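SusD superfamily protein (Bacteroides fragilis NCTC 9343, PDB 3NQP) probably binds glycans at the outer membrane, in the manner of SusD-like lipoproteins that serve nutrient uptake. Local coordinates at residues L174-N185 / W198-M207. Residues are numbered along the deposited sequence; the frame is centred on the assembly and turned at random.
Sequences LNKSMEYFGNMN and WSKAATECLM
Lys-200 reaches across to the chain leaving helix 163-181, and its ammonium NZ donates to two acceptors, Gly-182 O at 2.8 Å and Asn-185 OD1 at 2.9 Å. The Gly-182 bond lies in the carbonyl plane, whereas the donor sits 16° out of the Asn-185 amide plane. An extended chain, with CG anti to the backbone N (chi1 -173°), carries NZ that far while Lys-200 CB makes a CH-pi contact over one face of the Phe-181 ring, 4.2 Å from its centroid. At the edge of that ring stands Thr-203 OG1, which donates to Ser-177 OG (2.7 Å) and accepts from Trp-198 NE1 (2.9 Å), a bond close to the indole plane. Thr-203 and Met-178 interlock as knobs into holes: bent at chi2 and chi3, the selenomethionine Met-178 lays SE 3.5 Å from Thr-203 CG2. Farther along, Leu-174 CD2 meets Leu-206 CD2 at 3.6 Å. One water joins Met-184 O to Lys-200 N, another Asn-185 O to Ala-201 N, at the start of helix 200-216. The segments form a nearly antiparallel helix pair (155°, axes 9.8 Å apart), packing consistent with the family's TPR clan. Helix 110-135 packs on Leu-174 and Trp-198, helix 228-241 binds Glu-204 through His-235 and Ser-238, and Tyr-380 of strand 377-381 touches Trp-198 and Leu-206.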
loop_
_atom_site.group_PDB
_atom_site.type_symbol
_atom_site.label_atom_id
_atom_site.label_comp_id
_atom_site.label_asym_id
_atom_site.label_seq_id
_atom_site.Cartn_x
_atom_site.Cartn_y
_atom_site.Cartn_z
ATOM N N LEU A 174 14.201 8.050 -10.670
ATOM C CA LEU A 174 13.376 9.066 -10.031
ATOM C C LEU A 174 13.864 10.465 -10.449
ATOM O O LEU A 174 13.060 11.355 -10.737
ATOM C CB LEU A 174 13.429 8.930 -8.525
ATOM C CG LEU A 174 12.687 7.697 -7.967
ATOM C CD1 LEU A 174 13.066 7.422 -6.482
ATOM C CD2 LEU A 174 11.174 7.845 -8.125
ATOM N N ASN A 175 15.171 10.662 -10.459
ATOM C CA ASN A 175 15.729 11.955 -10.894
ATOM C C ASN A 175 15.397 12.270 -12.346
ATOM O O ASN A 175 15.108 13.395 -12.655
ATOM C CB ASN A 175 17.253 12.027 -10.695
ATOM C CG ASN A 175 17.660 12.189 -9.224
ATOM O OD1 ASN A 175 16.871 12.606 -8.361
ATOM N ND2 ASN A 175 18.918 11.879 -8.947
ATOM N N LYS A 176 15.470 11.282 -13.228
ATOM C CA LYS A 176 15.125 11.494 -14.631
ATOM C C LYS A 176 13.626 11.841 -14.745
ATOM O O LYS A 176 13.264 12.717 -15.502
ATOM C CB LYS A 176 15.462 10.272 -15.449
ATOM C CG LYS A 176 15.786 10.552 -16.902
ATOM C CD LYS A 176 17.093 11.268 -17.132
ATOM C CE LYS A 176 17.501 11.201 -18.629
ATOM N NZ LYS A 176 17.961 12.504 -19.171
ATOM N N SER A 177 12.778 11.145 -13.978
ATOM C CA SER A 177 11.332 11.457 -13.907
ATOM C C SER A 177 11.147 12.931 -13.577
ATOM O O SER A 177 10.427 13.608 -14.290
ATOM C CB SER A 177 10.556 10.546 -12.941
ATOM O OG SER A 177 9.126 10.876 -12.869
HETATM N N MSE A 178 11.798 13.430 -12.538
HETATM C CA MSE A 178 11.652 14.858 -12.167
HETATM C C MSE A 178 12.219 15.752 -13.294
HETATM O O MSE A 178 11.703 16.848 -13.584
HETATM C CB MSE A 178 12.330 15.175 -10.830
HETATM C CG MSE A 178 11.894 14.380 -9.649
HETATM SE SE MSE A 178 10.019 14.905 -9.272
HETATM C CE MSE A 178 10.375 16.735 -8.829
ATOM N N GLU A 179 13.300 15.308 -13.935
ATOM C CA GLU A 179 13.899 16.149 -14.941
ATOM C C GLU A 179 12.943 16.343 -16.100
ATOM O O GLU A 179 12.781 17.444 -16.607
ATOM C CB GLU A 179 15.220 15.537 -15.415
ATOM C CG GLU A 179 16.010 16.365 -16.371
ATOM C CD GLU A 179 17.264 15.607 -16.833
ATOM O OE1 GLU A 179 17.848 14.855 -16.011
ATOM O OE2 GLU A 179 17.624 15.730 -18.019
ATOM N N TYR A 180 12.277 15.273 -16.501
ATOM C CA TYR A 180 11.314 15.358 -17.586
ATOM C C TYR A 180 10.047 16.124 -17.200
ATOM O O TYR A 180 9.560 16.904 -17.987
ATOM C CB TYR A 180 10.953 13.957 -18.126
ATOM C CG TYR A 180 11.938 13.385 -19.093
ATOM C CD1 TYR A 180 12.096 13.927 -20.360
ATOM C CD2 TYR A 180 12.693 12.270 -18.756
ATOM C CE1 TYR A 180 12.977 13.403 -21.263
ATOM C CE2 TYR A 180 13.586 11.728 -19.661
ATOM C CZ TYR A 180 13.735 12.288 -20.906
ATOM O OH TYR A 180 14.643 11.719 -21.779
ATOM N N PHE A 181 9.504 15.891 -16.015
ATOM C CA PHE A 181 8.290 16.603 -15.589
ATOM C C PHE A 181 8.535 18.137 -15.486
ATOM O O PHE A 181 7.619 18.950 -15.701
ATOM C CB PHE A 181 7.818 16.068 -14.239
ATOM C CG PHE A 181 6.968 14.792 -14.306
ATOM C CD1 PHE A 181 5.872 14.710 -15.130
ATOM C CD2 PHE A 181 7.212 13.732 -13.443
ATOM C CE1 PHE A 181 5.075 13.574 -15.142
ATOM C CE2 PHE A 181 6.453 12.597 -13.480
ATOM C CZ PHE A 181 5.374 12.518 -14.353
ATOM N N GLY A 182 9.761 18.520 -15.121
ATOM C CA GLY A 182 10.159 19.922 -14.966
ATOM C C GLY A 182 9.215 20.654 -14.050
ATOM O O GLY A 182 9.024 20.247 -12.903
ATOM N N ASN A 183 8.623 21.727 -14.580
ATOM C CA ASN A 183 7.631 22.554 -13.863
ATOM C C ASN A 183 6.170 22.158 -14.122
ATOM O O ASN A 183 5.280 22.843 -13.690
ATOM C CB ASN A 183 7.818 24.034 -14.222
ATOM C CG ASN A 183 9.031 24.665 -13.541
ATOM O OD1 ASN A 183 9.198 24.590 -12.310
ATOM N ND2 ASN A 183 9.854 25.348 -14.329
HETATM N N MSE A 184 5.919 21.034 -14.777
HETATM C CA MSE A 184 4.546 20.606 -15.074
HETATM C C MSE A 184 3.987 19.912 -13.815
HETATM O O MSE A 184 4.127 18.709 -13.633
HETATM C CB MSE A 184 4.506 19.660 -16.319
HETATM C CG MSE A 184 4.976 20.297 -17.699
HETATM SE SE MSE A 184 5.159 19.089 -19.331
HETATM C CE MSE A 184 6.258 17.707 -18.416
ATOM N N ASN A 185 3.338 20.688 -12.958
ATOM C CA ASN A 185 2.677 20.162 -11.732
ATOM C C ASN A 185 1.239 19.664 -11.978
ATOM O O ASN A 185 0.597 19.141 -11.067
ATOM C CB ASN A 185 2.630 21.261 -10.661
ATOM C CG ASN A 185 3.974 21.508 -9.977
ATOM O OD1 ASN A 185 5.066 21.277 -10.524
ATOM N ND2 ASN A 185 3.892 21.998 -8.755
ATOM N N TRP A 198 0.119 8.750 -13.795
ATOM C CA TRP A 198 1.242 9.123 -12.953
ATOM C C TRP A 198 1.614 10.572 -13.215
ATOM O O TRP A 198 1.406 11.076 -14.323
ATOM C CB TRP A 198 2.416 8.182 -13.228
ATOM C CG TRP A 198 3.522 8.248 -12.192
ATOM C CD1 TRP A 198 4.609 9.047 -12.230
ATOM C CD2 TRP A 198 3.598 7.524 -10.972
ATOM N NE1 TRP A 198 5.390 8.839 -11.132
ATOM C CE2 TRP A 198 4.798 7.895 -10.346
ATOM C CE3 TRP A 198 2.787 6.556 -10.360
ATOM C CZ2 TRP A 198 5.227 7.336 -9.148
ATOM C CZ3 TRP A 198 3.212 6.024 -9.158
ATOM C CH2 TRP A 198 4.400 6.425 -8.560
ATOM N N SER A 199 2.094 11.262 -12.184
ATOM C CA SER A 199 2.268 12.716 -12.220
ATOM C C SER A 199 3.546 13.069 -11.494
ATOM O O SER A 199 4.138 12.220 -10.824
ATOM C CB SER A 199 1.092 13.408 -11.514
ATOM O OG SER A 199 1.049 13.035 -10.103
ATOM N N LYS A 200 3.926 14.335 -11.575
ATOM C CA LYS A 200 5.083 14.865 -10.833
ATOM C C LYS A 200 4.929 14.691 -9.322
ATOM O O LYS A 200 5.855 14.243 -8.615
ATOM C CB LYS A 200 5.323 16.313 -11.208
ATOM C CG LYS A 200 6.596 16.922 -10.637
ATOM C CD LYS A 200 6.598 18.399 -10.885
ATOM C CE LYS A 200 7.606 19.067 -10.050
ATOM N NZ LYS A 200 7.797 20.450 -10.393
ATOM N N ALA A 201 3.760 15.015 -8.807
ATOM C CA ALA A 201 3.489 14.772 -7.398
ATOM C C ALA A 201 3.716 13.311 -6.991
ATOM O O ALA A 201 4.198 13.018 -5.930
ATOM C CB ALA A 201 2.100 15.183 -7.078
ATOM N N ALA A 202 3.296 12.395 -7.834
ATOM C CA ALA A 202 3.427 10.991 -7.554
ATOM C C ALA A 202 4.895 10.601 -7.473
ATOM O O ALA A 202 5.291 9.822 -6.565
ATOM C CB ALA A 202 2.685 10.157 -8.623
ATOM N N THR A 203 5.703 11.131 -8.401
ATOM C CA THR A 203 7.143 10.919 -8.342
ATOM C C THR A 203 7.738 11.491 -7.048
ATOM O O THR A 203 8.622 10.861 -6.407
ATOM C CB THR A 203 7.876 11.475 -9.562
ATOM O OG1 THR A 203 7.567 10.656 -10.692
ATOM C CG2 THR A 203 9.453 11.475 -9.337
ATOM N N GLU A 204 7.276 12.662 -6.642
ATOM C CA GLU A 204 7.763 13.257 -5.386
ATOM C C GLU A 204 7.366 12.391 -4.156
ATOM O O GLU A 204 8.158 12.245 -3.237
ATOM C CB GLU A 204 7.280 14.689 -5.219
ATOM C CG GLU A 204 7.922 15.648 -6.199
ATOM C CD GLU A 204 8.120 17.022 -5.644
ATOM O OE1 GLU A 204 9.195 17.245 -5.054
ATOM O OE2 GLU A 204 7.202 17.845 -5.758
ATOM N N CYS A 205 6.148 11.835 -4.152
ATOM C CA CYS A 205 5.736 10.906 -3.110
ATOM C C CYS A 205 6.648 9.669 -3.054
ATOM O O CYS A 205 7.130 9.273 -2.004
ATOM C CB CYS A 205 4.308 10.415 -3.328
ATOM S SG CYS A 205 3.079 11.679 -2.881
ATOM N N LEU A 206 6.830 9.053 -4.199
ATOM C CA LEU A 206 7.741 7.946 -4.334
ATOM C C LEU A 206 9.130 8.329 -3.859
ATOM O O LEU A 206 9.789 7.523 -3.189
ATOM C CB LEU A 206 7.767 7.412 -5.774
ATOM C CG LEU A 206 8.554 6.139 -6.043
ATOM C CD1 LEU A 206 8.168 5.005 -5.091
ATOM C CD2 LEU A 206 8.302 5.720 -7.504
HETATM N N MSE A 207 9.606 9.527 -4.166
HETATM C CA MSE A 207 10.950 9.899 -3.683
HETATM C C MSE A 207 10.943 9.997 -2.169
HETATM O O MSE A 207 11.878 9.585 -1.510
HETATM C CB MSE A 207 11.490 11.198 -4.312
HETATM C CG MSE A 207 11.686 11.116 -5.792
HETATM SE SE MSE A 207 12.340 12.751 -6.563
HETATM C CE MSE A 207 14.157 12.501 -6.044
HETATM O O HOH W 1 2.554 16.360 -13.234
HETATM O O HOH W 2 1.616 16.445 -10.258
#